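Local atomic coordinates of endoglucanase, glycoside hydrolase family 5 protein (Cytophaga hutchinsonii, PDB entry 5IHS), a protein that probably hydrolyses internal beta-1,4-glucosidic bonds of cellulose as a periplasmic family 5 endoglucanase, one of the endoglucanases probably needed for growth on crystalline cellulose. Residues W282-K287 with S292-A297; G177-I182 with N208-Q213; E108-A113 with P151-E156; Y158-Q163 with V246-T251. One frame throughout, in Å; residues are numbered along the deposited sequence.

Interaction 1: residues W282-K287 with S292-A297; sequences WSIADK and SAIVPA
D286 meets A297, and S292 meets K287, through side-chain hydrogen bonds between W282-K287 and S292-A297. The contact lies where the last strand of the TIM barrel, 279-284, runs out into the loop toward helix 311-329. W282 is joined to S283 by a cis peptide, a feature known at this place in family 5 cellulases. I284 and I294 are slanted against each other, with CG2 of I284 4.1 Å from CD1 of I294. I284 CD1 reaches the methyl of A293. D286 has CG wedged between its backbone N and carbonyl carbon (chi1 75°). The carboxylate thereby meets the backbone at A297, where OD2 takes the A297 N-H at 2.8 Å through its anti lone pair. Replacing D286 with an alanine would probably leave the A297 N-H without this acceptor and that part of the loop freer to move. S292 OG lies beside its own backbone N. It donates to K287 O at 2.7 Å, tilted 22° from the carbonyl plane. A backbone bond, A293 N to S283 O at 3.0 Å, holds the base of the loop. One water donates to both K287 O, at 2.9 Å, and I294 O, at 2.7 Å.

Interaction 2: residues G177-I182 with N208-Q213; sequences GVITKI and NPITRQ
I179 meets both R212 and I210 where helix 167-185 faces the loop 208-213. This is the outer layer of a TIM barrel, where a barrel helix packs against the loop that leads into strand 215-221. The loop residue T211 is the centre of an inverse gamma turn, closed by a weak bond from R212 N to I210 O. On its two sides, I210 and R212 both point toward the helix.

The apolar part is a pair of isoleucines. I179 and I210 reach toward each other tip to tip, their CD1 atoms 4.0 Å apart. I179 CD1 is equally near I210 CG2. I210 also rests on W167, K172 and A175 of the same helix, and I179 on I191 of a barrel strand.

The mixed part involves R212, which is modelled in two conformers, so these contacts hold for one of them. Its chain is extended from CG to NE and brings the guanidinium up to the helix. There I179 CG2 lies at the edge of the group, in its plane, 3.7 Å from NH1. With an alanine in place of I179, I210 CD1 would probably lose the methyl it meets and the guanidinium edge its neighbour, opening a gap between helix and loop.

The polar part centres on E176. Its backbone oxygen accepts from both T180 OG1 and R212 NH1. T180 OG1 and R212 NH1 themselves stand 3.1 Å apart.

Interaction 3: residues E108-A113 with P151-E156; sequences EVVNAA and PNIIYE
I153 meets V110 where helix 99-116 lies against the outside of the TIM barrel. Strand 153-156 is the fourth of the eight parallel strands. The helix precedes the third strand, 119-125, in the chain, so the contact reaches one strand further round.

The I153 side chain divides at CB. CG2 turns along its own strand and lies over one face of the Y155 ring, 3.5 Å above the plane and offset toward the rim. CG1 lies beside the backbone N (chi1 -49°) and carries the chain toward the helix. At its end, CD1 touches V110 CG1 at 3.6 Å. The two side chains cross at about a right angle and touch through one methyl of each. The valine methyl concerned is the one anti to its backbone N (chi1 171°). Y147 of helix 133-147 packs against both residues, and V110 also rests on I122 of the third strand.

Beside this pair, N152 points toward A113. Its ND2 is hydrogen-bonded to I118 O, just before the third strand, and lies 3.4 Å from A113 O.

All four touching residues are buried. The contact therefore joins helix and strand by methyl packing, while the buried N152 amide nitrogen beside it is hydrogen-bonded to the backbone oxygen of I118.

Interaction 4: residues Y158-Q163 with V246-T251; sequences YNEPLQ and VTEYGT
E160 and E248 face each other across the mouth of the TIM barrel. E160 belongs to the N-E-P sequence that follows the fourth strand, and E248 lies on the seventh. These are the positions of the acid/base and the nucleophile in family 5 glycosidases, so the pair is probably catalytic.

E160 CG lies beside its backbone N, and the chain is extended beyond it. The E248 chain is extended too, with CG anti to its backbone N (chi1 -166°). The two side chains cross at about a right angle, with their carboxylate planes 35° apart. E160 OE2 and E248 OE2 are 4.0 Å apart. The carboxylate carbons, CD of E160 and CD of E248, are 5.2 Å apart, a spacing consistent with a retaining glycosidase.

N159 also has CG anti to its backbone N, which brings the amide to the E248 carboxylate. It crosses E248 at a slant, its amide plane 24° from that of the carboxylate. Its OD1 stands 3.7 Å from E248 OE1. A water bridges the two side chains. It accepts from N159 ND2 at 2.9 Å and donates to E248 OE1 at 2.7 Å.

R85, by a salt bridge to OE1, and Y222, by a hydrogen bond to OE2, hold the two oxygens of E248 and so probably set its rotation. H220 is hydrogen-bonded to E160 OE2.

H220 of strand 215-221 also touches N159 and E248, W282 of strand 279-284 packs on E248, and W198 of helix 196-199 packs on E160.

How the interactions relate
Interaction 4 holds the probable active site. Interactions 1 and 3 touch that contact, while interaction 2 lies farther out. From interaction 1, W282 CE3 is 3.4 Å from E248 OE1, and W282 N probably bonds to Y249 O between neighbouring strands. Interaction 3 meets interaction 4 inside the barrel, where E156 OE2 and T247 OG1 are 2.6 Å apart, probably hydrogen-bonded. Interaction 2 reaches interaction 3 by packing, with I182 CG2 3.8 Å from Y155 CE2. It does not touch interaction 4, staying about 7 Å away at the nearest atoms. Interactions 1 and 2 lie on opposite sides of the chain's centre, their own centres 34 Å apart.

Interaction 1: residues W282-K287 with S292-A297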
loop_
_atom_site.group_PDB
_atom_site.type_symbol
_atom_site.label_atom_id
_atom_site.label_comp_id
_atom_site.label_asym_id
_atom_site.label_seq_id
_atom_site.Cartn_x
_atom_site.Cartn_y
_atom_site.Cartn_z
ATOM N N TRP A 282 -0.073 5.874 6.221
ATOM C CA TRP A 282 0.519 7.074 5.637
ATOM C C TRP A 282 0.890 8.025 6.770
ATOM O O TRP A 282 -0.019 8.492 7.478
ATOM C CB TRP A 282 -0.517 7.727 4.735
ATOM C CG TRP A 282 -0.053 8.909 3.944
ATOM C CD1 TRP A 282 -0.184 10.223 4.283
ATOM C CD2 TRP A 282 0.592 8.884 2.667
ATOM N NE1 TRP A 282 0.334 11.015 3.295
ATOM C CE2 TRP A 282 0.813 10.225 2.288
ATOM C CE3 TRP A 282 1.008 7.859 1.807
ATOM C CZ2 TRP A 282 1.421 10.568 1.079
ATOM C CZ3 TRP A 282 1.611 8.203 0.606
ATOM C CH2 TRP A 282 1.797 9.547 0.249
ATOM N N SER A 283 2.172 8.347 6.975
ATOM C CA SER A 283 3.308 7.875 6.194
ATOM C C SER A 283 4.612 8.123 6.938
ATOM O O SER A 283 4.671 8.901 7.895
ATOM C CB SER A 283 3.423 8.607 4.849
ATOM O OG SER A 283 3.922 9.925 5.015
ATOM N N ILE A 284 5.673 7.496 6.430
ATOM C CA ILE A 284 7.045 7.863 6.767
ATOM C C ILE A 284 7.382 9.145 6.003
ATOM O O ILE A 284 7.734 9.137 4.823
ATOM C CB ILE A 284 8.026 6.728 6.473
ATOM C CG1 ILE A 284 7.662 5.469 7.287
ATOM C CG2 ILE A 284 9.449 7.177 6.726
ATOM C CD1 ILE A 284 7.737 5.625 8.797
ATOM N N ALA A 285 7.229 10.263 6.697
ATOM C CA ALA A 285 7.519 11.596 6.202
ATOM C C ALA A 285 7.763 12.438 7.429
ATOM O O ALA A 285 7.225 12.145 8.497
ATOM C CB ALA A 285 6.324 12.192 5.461
ATOM N N ASP A 286 8.559 13.492 7.268
ATOM C CA ASP A 286 8.845 14.404 8.369
ATOM C C ASP A 286 8.197 15.768 8.168
ATOM O O ASP A 286 8.596 16.744 8.805
ATOM C CB ASP A 286 10.350 14.518 8.607
ATOM C CG ASP A 286 11.055 15.349 7.567
ATOM O OD1 ASP A 286 10.592 15.347 6.402
ATOM O OD2 ASP A 286 12.078 15.985 7.919
ATOM N N LYS A 287 7.194 15.843 7.303
ATOM C CA LYS A 287 6.416 17.061 7.133
ATOM C C LYS A 287 5.683 17.380 8.437
ATOM O O LYS A 287 5.198 16.467 9.113
ATOM C CB LYS A 287 5.404 16.819 6.006
ATOM C CG LYS A 287 4.469 17.959 5.679
ATOM C CD LYS A 287 3.659 17.671 4.415
ATOM C CE LYS A 287 2.800 18.866 4.041
ATOM N NZ LYS A 287 1.968 18.610 2.841
ATOM N N SER A 292 2.105 12.613 9.497
ATOM C CA SER A 292 3.493 12.183 9.497
ATOM C C SER A 292 3.777 11.354 10.734
ATOM O O SER A 292 3.390 11.719 11.843
ATOM C CB SER A 292 4.416 13.383 9.492
ATOM O OG SER A 292 4.288 14.073 8.268
ATOM N N ALA A 293 4.501 10.254 10.543
ATOM C CA ALA A 293 4.832 9.342 11.637
ATOM C C ALA A 293 6.031 9.798 12.463
ATOM O O ALA A 293 6.206 9.341 13.602
ATOM C CB ALA A 293 5.135 7.957 11.071
ATOM N N ILE A 294 6.883 10.649 11.893
ATOM C CA ILE A 294 8.139 11.038 12.518
ATOM C C ILE A 294 8.252 12.562 12.486
ATOM O O ILE A 294 7.635 13.231 11.656
ATOM C CB ILE A 294 9.351 10.329 11.856
ATOM C CG1 ILE A 294 9.465 10.718 10.376
ATOM C CG2 ILE A 294 9.237 8.816 12.048
ATOM C CD1 ILE A 294 10.555 9.965 9.587
ATOM N N VAL A 295 9.026 13.109 13.424
ATOM C CA VAL A 295 9.136 14.558 13.604
ATOM C C VAL A 295 10.010 15.195 12.529
ATOM O O VAL A 295 10.823 14.512 11.893
ATOM C CB VAL A 295 9.687 14.909 14.996
ATOM C CG1 VAL A 295 8.796 14.354 16.082
ATOM C CG2 VAL A 295 11.123 14.417 15.164
ATOM N N PRO A 296 9.910 16.509 12.326
ATOM C CA PRO A 296 10.793 17.184 11.365
ATOM C C PRO A 296 12.257 16.866 11.627
ATOM O O PRO A 296 12.729 16.891 12.764
ATOM C CB PRO A 296 10.462 18.664 11.575
ATOM C CG PRO A 296 9.010 18.627 11.959
ATOM C CD PRO A 296 8.887 17.428 12.856
ATOM N N ALA A 297 12.969 16.541 10.545
ATOM C CA ALA A 297 14.396 16.226 10.532
ATOM C C ALA A 297 14.717 14.846 11.098
ATOM O O ALA A 297 15.894 14.520 11.273
ATOM C CB ALA A 297 15.262 17.300 11.204
HETATM O O HOH W 1 6.270 15.608 11.625
#

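Interaction 2: residues G177-I182 with N208-Q213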
loop_
_atom_site.group_PDB
_atom_site.type_symbol
_atom_site.label_atom_id
_atom_site.label_comp_id
_atom_site.label_asym_id
_atom_site.label_seq_id
_atom_site.Cartn_x
_atom_site.Cartn_y
_atom_site.Cartn_z
ATOM N N GLY A 177 -5.322 -2.766 -19.109
ATOM C CA GLY A 177 -4.163 -2.621 -19.974
ATOM C C GLY A 177 -2.855 -2.819 -19.232
ATOM O O GLY A 177 -1.926 -3.449 -19.743
ATOM N N VAL A 178 -2.758 -2.271 -18.018
ATOM C CA VAL A 178 -1.544 -2.436 -17.220
ATOM C C VAL A 178 -1.399 -3.877 -16.732
ATOM O O VAL A 178 -0.299 -4.443 -16.742
ATOM C CB VAL A 178 -1.509 -1.422 -16.062
ATOM C CG1 VAL A 178 -0.298 -1.671 -15.166
ATOM C CG2 VAL A 178 -1.459 0.004 -16.601
ATOM N N ILE A 179 -2.497 -4.492 -16.288
ATOM C CA ILE A 179 -2.447 -5.884 -15.841
ATOM C C ILE A 179 -1.905 -6.789 -16.945
ATOM O O ILE A 179 -1.067 -7.662 -16.696
ATOM C CB ILE A 179 -3.831 -6.338 -15.340
ATOM C CG1 ILE A 179 -4.200 -5.601 -14.041
ATOM C CG2 ILE A 179 -3.874 -7.848 -15.121
ATOM C CD1 ILE A 179 -5.672 -5.692 -13.700
ATOM N N THR A 180 -2.400 -6.623 -18.173
ATOM C CA THR A 180 -1.908 -7.452 -19.268
ATOM C C THR A 180 -0.401 -7.313 -19.417
ATOM O O THR A 180 0.306 -8.304 -19.623
ATOM C CB THR A 180 -2.628 -7.075 -20.562
ATOM O OG1 THR A 180 -4.022 -7.356 -20.414
ATOM C CG2 THR A 180 -2.082 -7.864 -21.744
ATOM N N LYS A 181 0.110 -6.088 -19.317
ATOM C CA LYS A 181 1.550 -5.874 -19.427
ATOM C C LYS A 181 2.314 -6.546 -18.288
ATOM O O LYS A 181 3.357 -7.172 -18.513
ATOM C CB LYS A 181 1.854 -4.382 -19.503
ATOM C CG LYS A 181 1.391 -3.723 -20.795
ATOM C CD LYS A 181 2.296 -4.074 -21.973
ATOM C CE LYS A 181 1.879 -3.358 -23.243
ATOM N NZ LYS A 181 0.670 -3.968 -23.811
ATOM N N ILE A 182 1.823 -6.423 -17.055
ATOM C CA ILE A 182 2.483 -7.077 -15.927
ATOM C C ILE A 182 2.522 -8.586 -16.130
ATOM O O ILE A 182 3.546 -9.241 -15.888
ATOM C CB ILE A 182 1.769 -6.710 -14.615
ATOM C CG1 ILE A 182 2.000 -5.235 -14.278
ATOM C CG2 ILE A 182 2.263 -7.590 -13.476
ATOM C CD1 ILE A 182 1.139 -4.732 -13.134
ATOM N N ASN A 208 -18.579 -4.698 -11.004
ATOM C CA ASN A 208 -18.013 -4.978 -12.319
ATOM C C ASN A 208 -16.534 -5.275 -12.155
ATOM O O ASN A 208 -15.669 -4.499 -12.594
ATOM C CB ASN A 208 -18.232 -3.809 -13.274
ATOM C CG ASN A 208 -17.713 -4.100 -14.668
ATOM O OD1 ASN A 208 -17.555 -5.263 -15.071
ATOM N ND2 ASN A 208 -17.433 -3.044 -15.410
ATOM N N PRO A 209 -16.207 -6.405 -11.532
ATOM C CA PRO A 209 -14.812 -6.686 -11.202
ATOM C C PRO A 209 -13.990 -7.054 -12.424
ATOM O O PRO A 209 -14.495 -7.435 -13.484
ATOM C CB PRO A 209 -14.917 -7.870 -10.237
ATOM C CG PRO A 209 -16.198 -8.553 -10.635
ATOM C CD PRO A 209 -17.115 -7.424 -10.973
ATOM N N ILE A 210 -12.680 -6.926 -12.247
ATOM C CA ILE A 210 -11.712 -7.422 -13.216
ATOM C C ILE A 210 -11.606 -8.928 -13.006
ATOM O O ILE A 210 -11.111 -9.393 -11.978
ATOM C CB ILE A 210 -10.358 -6.731 -13.039
ATOM C CG1 ILE A 210 -10.503 -5.237 -13.340
ATOM C CG2 ILE A 210 -9.319 -7.357 -13.964
ATOM C CD1 ILE A 210 -9.337 -4.392 -12.861
ATOM N N THR A 211 -12.099 -9.690 -13.972
ATOM C CA THR A 211 -12.239 -11.143 -13.842
ATOM C C THR A 211 -10.946 -11.815 -14.299
ATOM O O THR A 211 -10.868 -12.505 -15.321
ATOM C CB THR A 211 -13.479 -11.613 -14.598
ATOM O OG1 THR A 211 -13.472 -11.055 -15.913
ATOM C CG2 THR A 211 -14.755 -11.151 -13.876
ATOM N N ARG A 212 -9.901 -11.562 -13.506
ATOM C CA ARG A 212 -8.559 -12.072 -13.739
ATOM C C ARG A 212 -7.991 -12.547 -12.405
ATOM O O ARG A 212 -8.463 -12.156 -11.334
ATOM C CB ARG A 212 -7.653 -10.997 -14.372
ATOM C CG ARG A 212 -8.213 -10.436 -15.680
ATOM C CD ARG A 212 -7.323 -9.379 -16.310
ATOM N NE ARG A 212 -7.927 -8.852 -17.530
ATOM C CZ ARG A 212 -7.337 -7.989 -18.347
ATOM N NH1 ARG A 212 -6.118 -7.552 -18.083
ATOM N NH2 ARG A 212 -7.967 -7.556 -19.429
ATOM N N GLN A 213 -6.968 -13.396 -12.477
ATOM C CA GLN A 213 -6.401 -13.991 -11.278
ATOM C C GLN A 213 -5.660 -12.970 -10.414
ATOM O O GLN A 213 -4.930 -12.120 -10.922
ATOM C CB GLN A 213 -5.428 -15.080 -11.722
ATOM C CG GLN A 213 -4.822 -15.897 -10.608
ATOM C CD GLN A 213 -5.817 -16.854 -9.978
ATOM O OE1 GLN A 213 -6.692 -17.398 -10.661
ATOM N NE2 GLN A 213 -5.687 -17.065 -8.666
#

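Interaction 3: residues E108-A113 with P151-E156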
loop_
_atom_site.group_PDB
_atom_site.type_symbol
_atom_site.label_atom_id
_atom_site.label_comp_id
_atom_site.label_asym_id
_atom_site.label_seq_id
_atom_site.Cartn_x
_atom_site.Cartn_y
_atom_site.Cartn_z
ATOM N N GLU A 108 15.294 0.874 -5.099
ATOM C CA GLU A 108 16.084 0.759 -3.883
ATOM C C GLU A 108 15.246 0.171 -2.755
ATOM O O GLU A 108 15.719 -0.686 -2.000
ATOM C CB GLU A 108 16.660 2.119 -3.511
ATOM C CG GLU A 108 17.627 2.070 -2.334
ATOM C CD GLU A 108 18.940 1.296 -2.620
ATOM O OE1 GLU A 108 19.190 0.935 -3.786
ATOM O OE2 GLU A 108 19.718 1.045 -1.664
ATOM N N VAL A 109 13.989 0.604 -2.634
ATOM C CA VAL A 109 13.110 0.072 -1.600
ATOM C C VAL A 109 12.743 -1.381 -1.887
ATOM O O VAL A 109 12.749 -2.221 -0.983
ATOM C CB VAL A 109 11.885 0.989 -1.432
ATOM C CG1 VAL A 109 10.840 0.359 -0.522
ATOM C CG2 VAL A 109 12.344 2.348 -0.884
ATOM N N VAL A 110 12.390 -1.692 -3.134
ATOM C CA VAL A 110 12.095 -3.076 -3.504
ATOM C C VAL A 110 13.285 -3.976 -3.205
ATOM O O VAL A 110 13.133 -5.056 -2.615
ATOM C CB VAL A 110 11.678 -3.165 -4.985
ATOM C CG1 VAL A 110 11.576 -4.621 -5.431
ATOM C CG2 VAL A 110 10.363 -2.432 -5.215
ATOM N N ASN A 111 14.482 -3.548 -3.619
ATOM C CA ASN A 111 15.674 -4.359 -3.403
ATOM C C ASN A 111 15.897 -4.606 -1.919
ATOM O O ASN A 111 16.292 -5.707 -1.508
ATOM C CB ASN A 111 16.891 -3.668 -4.021
ATOM C CG ASN A 111 16.913 -3.754 -5.539
ATOM O OD1 ASN A 111 16.129 -4.480 -6.143
ATOM N ND2 ASN A 111 17.840 -3.027 -6.161
ATOM N N ALA A 112 15.672 -3.584 -1.098
ATOM C CA ALA A 112 15.850 -3.738 0.339
ATOM C C ALA A 112 14.810 -4.677 0.926
ATOM O O ALA A 112 15.124 -5.488 1.798
ATOM C CB ALA A 112 15.773 -2.377 1.026
ATOM N N ALA A 113 13.554 -4.570 0.483
ATOM C CA ALA A 113 12.532 -5.497 0.962
ATOM C C ALA A 113 12.890 -6.936 0.617
ATOM O O ALA A 113 12.673 -7.850 1.424
ATOM C CB ALA A 113 11.172 -5.130 0.376
ATOM N N PRO A 151 8.611 -13.395 -4.874
ATOM C CA PRO A 151 7.329 -13.418 -4.143
ATOM C C PRO A 151 7.041 -12.164 -3.341
ATOM O O PRO A 151 5.892 -11.964 -2.916
ATOM C CB PRO A 151 7.470 -14.638 -3.225
ATOM C CG PRO A 151 8.968 -14.775 -3.029
ATOM C CD PRO A 151 9.564 -14.404 -4.357
ATOM N N ASN A 152 8.036 -11.316 -3.114
ATOM C CA ASN A 152 7.837 -10.138 -2.272
ATOM C C ASN A 152 6.935 -9.087 -2.912
ATOM O O ASN A 152 6.446 -8.209 -2.197
ATOM C CB ASN A 152 9.187 -9.461 -2.016
ATOM C CG ASN A 152 10.240 -10.414 -1.506
ATOM O OD1 ASN A 152 10.612 -11.372 -2.194
ATOM N ND2 ASN A 152 10.782 -10.126 -0.318
ATOM N N ILE A 153 6.763 -9.120 -4.231
ATOM C CA ILE A 153 6.225 -7.987 -4.985
ATOM C C ILE A 153 4.702 -7.981 -4.974
ATOM O O ILE A 153 4.064 -8.986 -5.303
ATOM C CB ILE A 153 6.710 -8.042 -6.442
ATOM C CG1 ILE A 153 8.230 -8.264 -6.554
ATOM C CG2 ILE A 153 6.209 -6.816 -7.215
ATOM C CD1 ILE A 153 9.052 -7.168 -5.974
ATOM N N ILE A 154 4.134 -6.808 -4.695
ATOM C CA ILE A 154 2.722 -6.483 -4.881
ATOM C C ILE A 154 2.675 -5.211 -5.727
ATOM O O ILE A 154 3.390 -4.248 -5.436
ATOM C CB ILE A 154 2.036 -6.243 -3.516
ATOM C CG1 ILE A 154 2.133 -7.495 -2.632
ATOM C CG2 ILE A 154 0.585 -5.805 -3.705
ATOM C CD1 ILE A 154 1.854 -7.221 -1.166
ATOM N N TYR A 155 1.872 -5.213 -6.793
ATOM C CA TYR A 155 1.755 -4.051 -7.666
ATOM C C TYR A 155 0.499 -3.261 -7.322
ATOM O O TYR A 155 -0.558 -3.847 -7.088
ATOM C CB TYR A 155 1.675 -4.470 -9.133
ATOM C CG TYR A 155 2.817 -5.334 -9.601
ATOM C CD1 TYR A 155 3.990 -4.774 -10.077
ATOM C CD2 TYR A 155 2.719 -6.713 -9.580
ATOM C CE1 TYR A 155 5.035 -5.570 -10.519
ATOM C CE2 TYR A 155 3.758 -7.519 -10.025
ATOM C CZ TYR A 155 4.910 -6.943 -10.493
ATOM O OH TYR A 155 5.967 -7.713 -10.926
ATOM N N GLU A 156 0.594 -1.928 -7.337
ATOM C CA GLU A 156 -0.544 -1.039 -7.090
ATOM C C GLU A 156 -0.571 -0.033 -8.240
ATOM O O GLU A 156 0.234 0.899 -8.301
ATOM C CB GLU A 156 -0.427 -0.393 -5.712
ATOM C CG GLU A 156 -1.530 0.613 -5.429
ATOM C CD GLU A 156 -1.444 1.248 -4.054
ATOM O OE1 GLU A 156 -0.444 1.031 -3.333
ATOM O OE2 GLU A 156 -2.415 1.972 -3.687
#

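Interaction 4: residues Y158-Q163 with V246-T251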
loop_
_atom_site.group_PDB
_atom_site.type_symbol
_atom_site.label_atom_id
_atom_site.label_comp_id
_atom_site.label_asym_id
_atom_site.label_seq_id
_atom_site.Cartn_x
_atom_site.Cartn_y
_atom_site.Cartn_z
ATOM N N TYR A 158 -2.775 2.225 -9.588
ATOM C CA TYR A 158 -3.442 3.535 -9.667
ATOM C C TYR A 158 -3.869 3.934 -8.246
ATOM O O TYR A 158 -4.994 3.650 -7.837
ATOM C CB TYR A 158 -4.644 3.453 -10.601
ATOM C CG TYR A 158 -5.293 4.766 -11.006
ATOM C CD1 TYR A 158 -5.051 5.949 -10.322
ATOM C CD2 TYR A 158 -6.164 4.805 -12.091
ATOM C CE1 TYR A 158 -5.668 7.131 -10.704
ATOM C CE2 TYR A 158 -6.779 5.977 -12.479
ATOM C CZ TYR A 158 -6.529 7.137 -11.781
ATOM O OH TYR A 158 -7.122 8.332 -12.123
ATOM N N ASN A 159 -2.980 4.636 -7.528
ATOM C CA ASN A 159 -3.217 5.010 -6.135
ATOM C C ASN A 159 -4.651 5.453 -5.840
ATOM O O ASN A 159 -5.369 4.773 -5.091
ATOM C CB ASN A 159 -2.239 6.126 -5.769
ATOM C CG ASN A 159 -2.526 6.739 -4.414
ATOM O OD1 ASN A 159 -2.742 6.026 -3.445
ATOM N ND2 ASN A 159 -2.558 8.069 -4.339
ATOM N N GLU A 160 -5.049 6.609 -6.386
ATOM C CA GLU A 160 -6.292 7.272 -5.989
ATOM C C GLU A 160 -6.940 7.963 -7.174
ATOM O O GLU A 160 -6.755 9.173 -7.397
ATOM C CB GLU A 160 -6.071 8.267 -4.858
ATOM C CG GLU A 160 -6.041 7.621 -3.498
ATOM C CD GLU A 160 -5.955 8.616 -2.358
ATOM O OE1 GLU A 160 -5.985 9.844 -2.621
ATOM O OE2 GLU A 160 -5.880 8.179 -1.187
ATOM N N PRO A 161 -7.741 7.239 -7.942
ATOM C CA PRO A 161 -8.647 7.904 -8.877
ATOM C C PRO A 161 -9.468 8.961 -8.142
ATOM O O PRO A 161 -9.776 8.826 -6.956
ATOM C CB PRO A 161 -9.523 6.757 -9.395
ATOM C CG PRO A 161 -8.698 5.507 -9.169
ATOM C CD PRO A 161 -7.952 5.783 -7.894
ATOM N N LEU A 162 -9.819 10.024 -8.856
ATOM C CA LEU A 162 -10.585 11.126 -8.289
ATOM C C LEU A 162 -12.078 10.785 -8.238
ATOM O O LEU A 162 -12.527 9.741 -8.712
ATOM C CB LEU A 162 -10.326 12.394 -9.098
ATOM C CG LEU A 162 -8.857 12.823 -9.112
ATOM C CD1 LEU A 162 -8.678 14.051 -9.985
ATOM C CD2 LEU A 162 -8.343 13.091 -7.705
ATOM N N GLN A 163 -12.855 11.678 -7.626
ATOM C CA GLN A 163 -14.297 11.473 -7.597
ATOM C C GLN A 163 -14.886 11.427 -9.008
ATOM O O GLN A 163 -15.864 10.709 -9.251
ATOM C CB GLN A 163 -14.949 12.574 -6.770
ATOM C CG GLN A 163 -16.395 12.305 -6.446
ATOM C CD GLN A 163 -17.058 13.480 -5.763
ATOM O OE1 GLN A 163 -16.393 14.430 -5.329
ATOM N NE2 GLN A 163 -18.375 13.424 -5.653
ATOM N N VAL A 246 -6.082 -2.282 2.124
ATOM C CA VAL A 246 -5.927 -0.896 2.553
ATOM C C VAL A 246 -4.468 -0.508 2.325
ATOM O O VAL A 246 -3.615 -0.613 3.216
ATOM C CB VAL A 246 -6.405 -0.684 3.998
ATOM C CG1 VAL A 246 -6.083 0.731 4.468
ATOM C CG2 VAL A 246 -7.904 -0.927 4.086
ATOM N N THR A 247 -4.153 -0.062 1.106
ATOM C CA THR A 247 -2.771 0.297 0.823
ATOM C C THR A 247 -2.386 1.617 1.454
ATOM O O THR A 247 -1.193 1.933 1.487
ATOM C CB THR A 247 -2.478 0.326 -0.682
ATOM O OG1 THR A 247 -3.305 1.319 -1.279
ATOM C CG2 THR A 247 -2.712 -1.043 -1.343
ATOM N N GLU A 248 -3.356 2.383 1.952
ATOM C CA GLU A 248 -3.068 3.640 2.623
ATOM C C GLU A 248 -4.199 3.967 3.586
ATOM O O GLU A 248 -5.380 3.949 3.201
ATOM C CB GLU A 248 -2.934 4.771 1.597
ATOM C CG GLU A 248 -2.327 6.024 2.152
ATOM C CD GLU A 248 -2.353 7.163 1.145
ATOM O OE1 GLU A 248 -1.785 7.000 0.033
ATOM O OE2 GLU A 248 -2.955 8.213 1.479
ATOM N N TYR A 249 -3.843 4.314 4.821
ATOM C CA TYR A 249 -4.809 4.888 5.751
ATOM C C TYR A 249 -4.064 5.864 6.645
ATOM O O TYR A 249 -2.859 5.739 6.868
ATOM C CB TYR A 249 -5.544 3.816 6.606
ATOM C CG TYR A 249 -4.656 3.237 7.681
ATOM C CD1 TYR A 249 -3.775 2.204 7.390
ATOM C CD2 TYR A 249 -4.674 3.729 8.986
ATOM C CE1 TYR A 249 -2.915 1.693 8.354
ATOM C CE2 TYR A 249 -3.815 3.226 9.957
ATOM C CZ TYR A 249 -2.930 2.215 9.634
ATOM O OH TYR A 249 -2.080 1.754 10.604
ATOM N N GLY A 250 -4.798 6.826 7.189
ATOM C CA GLY A 250 -4.270 7.730 8.181
ATOM C C GLY A 250 -4.889 7.517 9.556
ATOM O O GLY A 250 -5.729 6.649 9.770
ATOM N N THR A 251 -4.459 8.360 10.491
ATOM C CA THR A 251 -5.033 8.403 11.834
ATOM C C THR A 251 -5.832 9.683 12.075
ATOM O O THR A 251 -6.285 9.919 13.203
ATOM C CB THR A 251 -3.924 8.318 12.878
ATOM O OG1 THR A 251 -3.055 9.441 12.688
ATOM C CG2 THR A 251 -3.147 7.006 12.772
HETATM O O HOH W 2 -2.950 8.894 -1.542
#